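Local coordinates for protein ATP grasp ligase (Microcystis aeruginosa MRC, PDB 5IG9) that probably uses ATP to close ester cross-links between carboxylate and hydroxyl side chains of a microviridin precursor peptide, as an ATP-grasp ligase, at residues I210-G222 / N276-Y290. Residues are numbered along the deposited sequence; the frame is centred on the assembly and turned at random.
Sequences IPKALELRITIVG and NYGAIDMIVTPDERY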
ATOM      1  N   ILE A 210     -16.756 -21.655 -11.239  1.00 38.94           N
ATOM      2  CA  ILE A 210     -17.082 -22.911 -10.570  1.00 42.68           C
ATOM      3  C   ILE A 210     -18.571 -22.900 -10.229  1.00 44.47           C
ATOM      4  O   ILE A 210     -19.011 -22.016  -9.480  1.00 49.33           O
ATOM      5  CB  ILE A 210     -16.236 -23.113  -9.307  1.00 44.75           C
ATOM      6  CG1 ILE A 210     -14.758 -23.240  -9.673  1.00 41.48           C
ATOM      7  CG2 ILE A 210     -16.728 -24.332  -8.536  1.00 47.87           C
ATOM      8  CD1 ILE A 210     -13.850 -23.340  -8.479  1.00 43.36           C
ATOM      9  N   PRO A 211     -19.358 -23.846 -10.734  1.00 48.40           N
ATOM     10  CA  PRO A 211     -20.772 -23.914 -10.342  1.00 47.23           C
ATOM     11  C   PRO A 211     -20.902 -24.245  -8.865  1.00 45.09           C
ATOM     12  O   PRO A 211     -20.284 -25.186  -8.362  1.00 45.29           O
ATOM     13  CB  PRO A 211     -21.333 -25.033 -11.229  1.00 50.55           C
ATOM     14  CG  PRO A 211     -20.363 -25.145 -12.366  1.00 53.75           C
ATOM     15  CD  PRO A 211     -19.027 -24.843 -11.764  1.00 50.06           C
ATOM     16  N   LYS A 212     -21.711 -23.459  -8.170  1.00 46.28           N
ATOM     17  CA  LYS A 212     -21.781 -23.511  -6.722  1.00 48.13           C
ATOM     18  C   LYS A 212     -23.210 -23.770  -6.275  1.00 45.87           C
ATOM     19  O   LYS A 212     -24.171 -23.343  -6.923  1.00 43.55           O
ATOM     20  CB  LYS A 212     -21.264 -22.205  -6.104  1.00 48.94           C
ATOM     21  CG  LYS A 212     -21.914 -20.958  -6.685  1.00 48.82           C
ATOM     22  CD  LYS A 212     -20.919 -19.822  -6.802  1.00 52.51           C
ATOM     23  CE  LYS A 212     -21.442 -18.721  -7.711  1.00 58.56           C
ATOM     24  NZ  LYS A 212     -22.647 -18.051  -7.145  1.00 62.41           N
ATOM     25  N   ALA A 213     -23.332 -24.491  -5.165  1.00 47.89           N
ATOM     26  CA  ALA A 213     -24.618 -24.691  -4.516  1.00 45.81           C
ATOM     27  C   ALA A 213     -24.860 -23.645  -3.441  1.00 44.48           C
ATOM     28  O   ALA A 213     -25.988 -23.168  -3.278  1.00 46.43           O
ATOM     29  CB  ALA A 213     -24.690 -26.091  -3.906  1.00 46.15           C
ATOM     30  N   LEU A 214     -23.812 -23.267  -2.715  1.00 41.84           N
ATOM     31  CA  LEU A 214     -23.916 -22.302  -1.634  1.00 43.60           C
ATOM     32  C   LEU A 214     -22.799 -21.273  -1.735  1.00 42.47           C
ATOM     33  O   LEU A 214     -21.705 -21.559  -2.229  1.00 42.21           O
ATOM     34  CB  LEU A 214     -23.856 -22.987  -0.263  1.00 45.07           C
ATOM     35  CG  LEU A 214     -25.006 -23.917   0.128  1.00 44.14           C
ATOM     36  CD1 LEU A 214     -24.734 -24.543   1.483  1.00 44.23           C
ATOM     37  CD2 LEU A 214     -26.331 -23.175   0.144  1.00 44.69           C
ATOM     38  N   GLU A 215     -23.098 -20.067  -1.264  1.00 46.17           N
ATOM     39  CA  GLU A 215     -22.113 -19.018  -1.053  1.00 46.16           C
ATOM     40  C   GLU A 215     -21.927 -18.820   0.444  1.00 43.47           C
ATOM     41  O   GLU A 215     -22.911 -18.668   1.177  1.00 45.64           O
ATOM     42  CB  GLU A 215     -22.550 -17.705  -1.712  1.00 48.03           C
ATOM     43  CG  GLU A 215     -22.509 -17.721  -3.230  1.00 49.40           C
ATOM     44  CD  GLU A 215     -22.747 -16.350  -3.834  1.00 52.83           C
ATOM     45  OE1 GLU A 215     -23.899 -15.868  -3.798  1.00 61.12           O
ATOM     46  OE2 GLU A 215     -21.773 -15.751  -4.337  1.00 57.90           O
ATOM     47  N   LEU A 216     -20.675 -18.834   0.894  1.00 41.42           N
ATOM     48  CA  LEU A 216     -20.343 -18.677   2.304  1.00 38.45           C
ATOM     49  C   LEU A 216     -19.749 -17.296   2.546  1.00 35.89           C
ATOM     50  O   LEU A 216     -18.880 -16.848   1.790  1.00 33.75           O
ATOM     51  CB  LEU A 216     -19.351 -19.749   2.764  1.00 40.21           C
ATOM     52  CG  LEU A 216     -19.715 -21.216   2.538  1.00 41.81           C
ATOM     53  CD1 LEU A 216     -18.670 -22.125   3.158  1.00 40.08           C
ATOM     54  CD2 LEU A 216     -21.088 -21.517   3.099  1.00 44.21           C
ATOM     55  N   ARG A 217     -20.217 -16.629   3.599  1.00 40.84           N
ATOM     56  CA  ARG A 217     -19.636 -15.381   4.086  1.00 41.75           C
ATOM     57  C   ARG A 217     -19.123 -15.632   5.494  1.00 40.23           C
ATOM     58  O   ARG A 217     -19.912 -15.807   6.424  1.00 41.60           O
ATOM     59  CB  ARG A 217     -20.655 -14.245   4.064  1.00 40.74           C
ATOM     60  CG  ARG A 217     -20.094 -12.905   4.515  1.00 40.14           C
ATOM     61  CD  ARG A 217     -19.086 -12.348   3.518  1.00 40.84           C
ATOM     62  NE  ARG A 217     -18.666 -10.991   3.865  1.00 41.22           N
ATOM     63  CZ  ARG A 217     -17.961 -10.200   3.063  1.00 40.39           C
ATOM     64  NH1 ARG A 217     -17.593 -10.628   1.863  1.00 40.81           N
ATOM     65  NH2 ARG A 217     -17.626  -8.979   3.459  1.00 40.99           N
ATOM     66  N   ILE A 218     -17.806 -15.640   5.648  1.00 37.81           N
ATOM     67  CA  ILE A 218     -17.151 -16.034   6.889  1.00 38.85           C
ATOM     68  C   ILE A 218     -16.451 -14.818   7.473  1.00 38.53           C
ATOM     69  O   ILE A 218     -15.529 -14.270   6.859  1.00 39.51           O
ATOM     70  CB  ILE A 218     -16.163 -17.184   6.653  1.00 40.91           C
ATOM     71  CG1 ILE A 218     -16.882 -18.332   5.943  1.00 41.16           C
ATOM     72  CG2 ILE A 218     -15.546 -17.639   7.963  1.00 41.40           C
ATOM     73  CD1 ILE A 218     -15.958 -19.377   5.396  1.00 42.72           C
ATOM     74  N   THR A 219     -16.883 -14.402   8.657  1.00 37.36           N
ATOM     75  CA  THR A 219     -16.302 -13.271   9.366  1.00 38.12           C
ATOM     76  C   THR A 219     -15.592 -13.794  10.607  1.00 42.17           C
ATOM     77  O   THR A 219     -16.207 -14.462  11.443  1.00 41.35           O
ATOM     78  CB  THR A 219     -17.374 -12.251   9.749  1.00 37.30           C
ATOM     79  OG1 THR A 219     -18.133 -11.900   8.590  1.00 46.96           O
ATOM     80  CG2 THR A 219     -16.732 -11.005  10.313  1.00 37.33           C
ATOM     81  N   ILE A 220     -14.301 -13.497  10.720  1.00 40.82           N
ATOM     82  CA  ILE A 220     -13.470 -13.987  11.810  1.00 40.98           C
ATOM     83  C   ILE A 220     -13.023 -12.801  12.647  1.00 41.90           C
ATOM     84  O   ILE A 220     -12.507 -11.816  12.106  1.00 44.41           O
ATOM     85  CB  ILE A 220     -12.255 -14.772  11.285  1.00 42.57           C
ATOM     86  CG1 ILE A 220     -12.722 -16.020  10.529  1.00 42.67           C
ATOM     87  CG2 ILE A 220     -11.325 -15.139  12.431  1.00 44.14           C
ATOM     88  CD1 ILE A 220     -11.603 -16.787   9.870  1.00 42.24           C
ATOM     89  N   VAL A 221     -13.222 -12.895  13.960  1.00 45.26           N
ATOM     90  CA  VAL A 221     -12.763 -11.884  14.908  1.00 43.06           C
ATOM     91  C   VAL A 221     -11.892 -12.594  15.936  1.00 43.77           C
ATOM     92  O   VAL A 221     -12.410 -13.284  16.826  1.00 47.69           O
ATOM     93  CB  VAL A 221     -13.924 -11.153  15.594  1.00 44.10           C
ATOM     94  CG1 VAL A 221     -13.398  -9.990  16.413  1.00 43.46           C
ATOM     95  CG2 VAL A 221     -14.942 -10.682  14.569  1.00 44.68           C
ATOM     96  N   GLY A 222     -10.577 -12.418  15.830  1.00 44.95           N
ATOM     97  CA  GLY A 222      -9.657 -13.152  16.677  1.00 45.65           C
ATOM     98  C   GLY A 222      -9.598 -14.607  16.267  1.00 49.23           C
ATOM     99  O   GLY A 222      -8.967 -14.951  15.265  1.00 51.09           O
ATOM    100  N   ASN A 276      -6.466 -10.225  12.885  1.00 44.43           N
ATOM    101  CA  ASN A 276      -7.477 -10.589  13.867  1.00 44.16           C
ATOM    102  C   ASN A 276      -8.886 -10.229  13.415  1.00 44.90           C
ATOM    103  O   ASN A 276      -9.836 -10.427  14.180  1.00 41.70           O
ATOM    104  CB  ASN A 276      -7.172  -9.938  15.224  1.00 43.52           C
ATOM    105  CG  ASN A 276      -6.087 -10.674  15.994  1.00 43.62           C
ATOM    106  OD1 ASN A 276      -6.216 -11.864  16.287  1.00 42.59           O
ATOM    107  ND2 ASN A 276      -5.010  -9.969  16.319  1.00 42.96           N
ATOM    108  N   TYR A 277      -9.048  -9.702  12.202  1.00 41.97           N
ATOM    109  CA  TYR A 277     -10.350  -9.555  11.569  1.00 39.89           C
ATOM    110  C   TYR A 277     -10.212  -9.890  10.094  1.00 39.34           C
ATOM    111  O   TYR A 277      -9.176  -9.623   9.480  1.00 39.58           O
ATOM    112  CB  TYR A 277     -10.933  -8.141  11.727  1.00 39.78           C
ATOM    113  CG  TYR A 277     -12.205  -7.928  10.931  1.00 41.38           C
ATOM    114  CD1 TYR A 277     -13.443  -8.276  11.459  1.00 41.27           C
ATOM    115  CD2 TYR A 277     -12.169  -7.394   9.647  1.00 40.26           C
ATOM    116  CE1 TYR A 277     -14.607  -8.093  10.733  1.00 43.09           C
ATOM    117  CE2 TYR A 277     -13.327  -7.209   8.914  1.00 39.36           C
ATOM    118  CZ  TYR A 277     -14.542  -7.559   9.462  1.00 40.74           C
ATOM    119  OH  TYR A 277     -15.698  -7.375   8.741  1.00 40.00           O
ATOM    120  N   GLY A 278     -11.263 -10.479   9.530  1.00 38.50           N
ATOM    121  CA  GLY A 278     -11.264 -10.806   8.117  1.00 38.24           C
ATOM    122  C   GLY A 278     -12.611 -11.257   7.598  1.00 39.02           C
ATOM    123  O   GLY A 278     -13.309 -12.032   8.258  1.00 40.14           O
ATOM    124  N   ALA A 279     -12.994 -10.777   6.420  1.00 39.88           N
ATOM    125  CA  ALA A 279     -14.203 -11.235   5.746  1.00 41.45           C
ATOM    126  C   ALA A 279     -13.784 -12.155   4.607  1.00 41.88           C
ATOM    127  O   ALA A 279     -13.163 -11.711   3.636  1.00 41.48           O
ATOM    128  CB  ALA A 279     -15.032 -10.060   5.234  1.00 43.48           C
ATOM    129  N   ILE A 280     -14.118 -13.437   4.736  1.00 42.02           N
ATOM    130  CA  ILE A 280     -13.679 -14.477   3.815  1.00 40.42           C
ATOM    131  C   ILE A 280     -14.861 -14.928   2.975  1.00 38.27           C
ATOM    132  O   ILE A 280     -15.965 -15.131   3.492  1.00 38.59           O
ATOM    133  CB  ILE A 280     -13.058 -15.669   4.567  1.00 41.01           C
ATOM    134  CG1 ILE A 280     -11.901 -15.191   5.443  1.00 41.86           C
ATOM    135  CG2 ILE A 280     -12.601 -16.746   3.587  1.00 40.07           C
ATOM    136  CD1 ILE A 280     -11.190 -16.305   6.162  1.00 44.25           C
ATOM    137  N   ASP A 281     -14.621 -15.090   1.679  1.00 36.57           N
ATOM    138  CA  ASP A 281     -15.621 -15.562   0.735  1.00 37.90           C
ATOM    139  C   ASP A 281     -15.263 -16.975   0.302  1.00 39.77           C
ATOM    140  O   ASP A 281     -14.134 -17.230  -0.131  1.00 39.20           O
ATOM    141  CB  ASP A 281     -15.704 -14.639  -0.483  1.00 38.47           C
ATOM    142  CG  ASP A 281     -16.350 -13.309  -0.158  1.00 39.93           C
ATOM    143  OD1 ASP A 281     -17.137 -13.266   0.805  1.00 42.53           O
ATOM    144  OD2 ASP A 281     -16.084 -12.316  -0.868  1.00 45.32           O
ATOM    145  N   MET A 282     -16.217 -17.895   0.434  1.00 41.46           N
ATOM    146  CA  MET A 282     -16.057 -19.250  -0.070  1.00 41.48           C
ATOM    147  C   MET A 282     -17.327 -19.660  -0.798  1.00 41.43           C
ATOM    148  O   MET A 282     -18.370 -19.007  -0.697  1.00 44.82           O
ATOM    149  CB  MET A 282     -15.737 -20.247   1.050  1.00 39.28           C
ATOM    150  CG  MET A 282     -14.484 -19.934   1.850  1.00 40.99           C
ATOM    151  SD  MET A 282     -14.067 -21.239   3.021  1.00 44.59           S
ATOM    152  CE  MET A 282     -13.443 -22.506   1.920  1.00 44.58           C
ATOM    153  N   ILE A 283     -17.226 -20.752  -1.552  1.00 40.86           N
ATOM    154  CA  ILE A 283     -18.375 -21.369  -2.201  1.00 41.86           C
ATOM    155  C   ILE A 283     -18.317 -22.870  -1.960  1.00 42.88           C
ATOM    156  O   ILE A 283     -17.243 -23.448  -1.765  1.00 43.66           O
ATOM    157  CB  ILE A 283     -18.440 -21.077  -3.716  1.00 43.09           C
ATOM    158  CG1 ILE A 283     -17.171 -21.569  -4.408  1.00 43.40           C
ATOM    159  CG2 ILE A 283     -18.661 -19.595  -3.973  1.00 43.12           C
ATOM    160  CD1 ILE A 283     -17.205 -21.431  -5.905  1.00 43.26           C
ATOM    161  N   VAL A 284     -19.488 -23.500  -1.976  1.00 43.50           N
ATOM    162  CA  VAL A 284     -19.619 -24.939  -1.792  1.00 45.41           C
ATOM    163  C   VAL A 284     -20.299 -25.518  -3.021  1.00 45.83           C
ATOM    164  O   VAL A 284     -21.396 -25.085  -3.395  1.00 46.26           O
ATOM    165  CB  VAL A 284     -20.414 -25.290  -0.521  1.00 46.37           C
ATOM    166  CG1 VAL A 284     -20.313 -26.781  -0.232  1.00 44.06           C
ATOM    167  CG2 VAL A 284     -19.922 -24.474   0.663  1.00 47.74           C
ATOM    168  N   THR A 285     -19.653 -26.494  -3.640  1.00 48.53           N
ATOM    169  CA  THR A 285     -20.221 -27.177  -4.785  1.00 46.35           C
ATOM    170  C   THR A 285     -21.378 -28.069  -4.347  1.00 44.39           C
ATOM    171  O   THR A 285     -21.562 -28.333  -3.156  1.00 45.09           O
ATOM    172  CB  THR A 285     -19.145 -28.003  -5.487  1.00 45.41           C
ATOM    173  OG1 THR A 285     -18.666 -29.025  -4.604  1.00 44.08           O
ATOM    174  CG2 THR A 285     -17.986 -27.114  -5.911  1.00 47.60           C
ATOM    175  N   PRO A 286     -22.206 -28.520  -5.292  1.00 46.68           N
ATOM    176  CA  PRO A 286     -23.219 -29.527  -4.940  1.00 46.82           C
ATOM    177  C   PRO A 286     -22.631 -30.792  -4.330  1.00 49.01           C
ATOM    178  O   PRO A 286     -23.259 -31.379  -3.441  1.00 47.25           O
ATOM    179  CB  PRO A 286     -23.916 -29.794  -6.279  1.00 44.54           C
ATOM    180  CG  PRO A 286     -23.782 -28.502  -7.020  1.00 44.18           C
ATOM    181  CD  PRO A 286     -22.441 -27.941  -6.627  1.00 46.25           C
ATOM    182  N   ASP A 287     -21.441 -31.222  -4.760  1.00 45.16           N
ATOM    183  CA  ASP A 287     -20.749 -32.350  -4.145  1.00 50.78           C
ATOM    184  C   ASP A 287     -19.878 -31.934  -2.959  1.00 54.04           C
ATOM    185  O   ASP A 287     -18.916 -32.640  -2.629  1.00 53.56           O
ATOM    186  CB  ASP A 287     -19.909 -33.103  -5.185  1.00 54.84           C
ATOM    187  CG  ASP A 287     -18.881 -32.220  -5.875  1.00 57.83           C
ATOM    188  OD1 ASP A 287     -19.217 -31.071  -6.229  1.00 56.78           O
ATOM    189  OD2 ASP A 287     -17.736 -32.681  -6.076  1.00 58.38           O
ATOM    190  N   GLU A 288     -20.188 -30.796  -2.332  1.00 51.41           N
ATOM    191  CA  GLU A 288     -19.627 -30.394  -1.037  1.00 49.77           C
ATOM    192  C   GLU A 288     -18.107 -30.235  -1.072  1.00 45.43           C
ATOM    193  O   GLU A 288     -17.401 -30.647  -0.150  1.00 46.99           O
ATOM    194  CB  GLU A 288     -20.040 -31.367   0.067  1.00 53.72           C
ATOM    195  CG  GLU A 288     -21.415 -31.086   0.640  1.00 58.99           C
ATOM    196  CD  GLU A 288     -21.677 -31.861   1.913  1.00 65.50           C
ATOM    197  OE1 GLU A 288     -22.022 -33.060   1.819  1.00 68.87           O
ATOM    198  OE2 GLU A 288     -21.523 -31.275   3.009  1.00 78.37           O
ATOM    199  N   ARG A 289     -17.601 -29.619  -2.136  1.00 47.38           N
ATOM    200  CA  ARG A 289     -16.216 -29.171  -2.179  1.00 44.49           C
ATOM    201  C   ARG A 289     -16.160 -27.697  -1.805  1.00 44.90           C
ATOM    202  O   ARG A 289     -16.941 -26.888  -2.318  1.00 44.19           O
ATOM    203  CB  ARG A 289     -15.608 -29.387  -3.567  1.00 44.24           C
ATOM    204  CG  ARG A 289     -15.366 -30.842  -3.918  1.00 45.47           C
ATOM    205  CD  ARG A 289     -14.905 -31.002  -5.359  1.00 45.31           C
ATOM    206  NE  ARG A 289     -13.545 -30.513  -5.573  1.00 44.43           N
ATOM    207  CZ  ARG A 289     -12.467 -31.291  -5.600  1.00 43.71           C
ATOM    208  NH1 ARG A 289     -12.583 -32.600  -5.421  1.00 42.26           N
ATOM    209  NH2 ARG A 289     -11.270 -30.762  -5.803  1.00 44.72           N
ATOM    210  N   TYR A 290     -15.246 -27.353  -0.898  1.00 47.87           N
ATOM    211  CA  TYR A 290     -15.118 -25.991  -0.398  1.00 46.42           C
ATOM    212  C   TYR A 290     -13.978 -25.290  -1.129  1.00 44.82           C
ATOM    213  O   TYR A 290     -12.824 -25.722  -1.048  1.00 46.01           O
ATOM    214  CB  TYR A 290     -14.879 -25.980   1.112  1.00 47.97           C
ATOM    215  CG  TYR A 290     -16.055 -26.465   1.936  1.00 46.91           C
ATOM    216  CD1 TYR A 290     -16.261 -27.820   2.150  1.00 45.52           C
ATOM    217  CD2 TYR A 290     -16.954 -25.568   2.503  1.00 45.52           C
ATOM    218  CE1 TYR A 290     -17.331 -28.273   2.901  1.00 46.06           C
ATOM    219  CE2 TYR A 290     -18.027 -26.012   3.256  1.00 45.36           C
ATOM    220  CZ  TYR A 290     -18.210 -27.365   3.452  1.00 44.60           C
ATOM    221  OH  TYR A 290     -19.275 -27.814   4.202  1.00 41.03           O
TER
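Arg217 and Asp281 face each other as a non-hydrogen-bonded pair of two antiparallel strands, 214-221 and 277-284, and join them by a salt bridge. Arg217 CB points to the face shared with Asp281. CG lies anti to the backbone N (chi1 -178°), and a bend at chi2 turns the chain across to the other strand. Arg217 CD passes 3.5 Å from Asp281 OD1. NE lies about as far from Asp281 OD1 as from Ala279 CB. CZ follows, under the Ala279 methyl. Arg217 NH1 then donates a hydrogen bond to Asp281 OD1 at 2.9 Å, on the syn side of the carboxylate. The bond is not straight, and the two flat groups are turned 37° apart. Arg217 NH2 ends 3.3 Å from Ala279 CB, and this methyl lies over one guanidinium face, toward its rim. NH2 also donates to the carbonyl of Glu300. An alanine in place of Arg217 would probably leave Asp281 without its charge mate and the Glu300 carbonyl without this donor. On the same face, Thr219 CG2 meets Tyr277 CE1 obliquely at 3.6 Å, while Tyr277 OH hydrogen-bonds to the carbonyl of Gly299.

The opposite face is apolar. Leu216 CD1 reaches Val284 CG2 at 3.6 Å and meets the edge of the Tyr290 ring. Ile218 CD1 touches Met282 SD, and Ile220 CD1 meets Ile280 CD1. Helix 260-273 packs here through Leu266, Met270 and Ile262.

Backbone bonds run from Gly222 N to Asn276 O at one end to a classic beta bulge at the other. In the bulge, Val284 O accepts from both Ala213 N (2.7 Å) and Leu214 N (3.1 Å). Strands 224-231 and 290-296 flank the pair. These are two inner strands of an antiparallel sheet backed by a helix, consistent with the C-terminal part of an ATP-grasp fold.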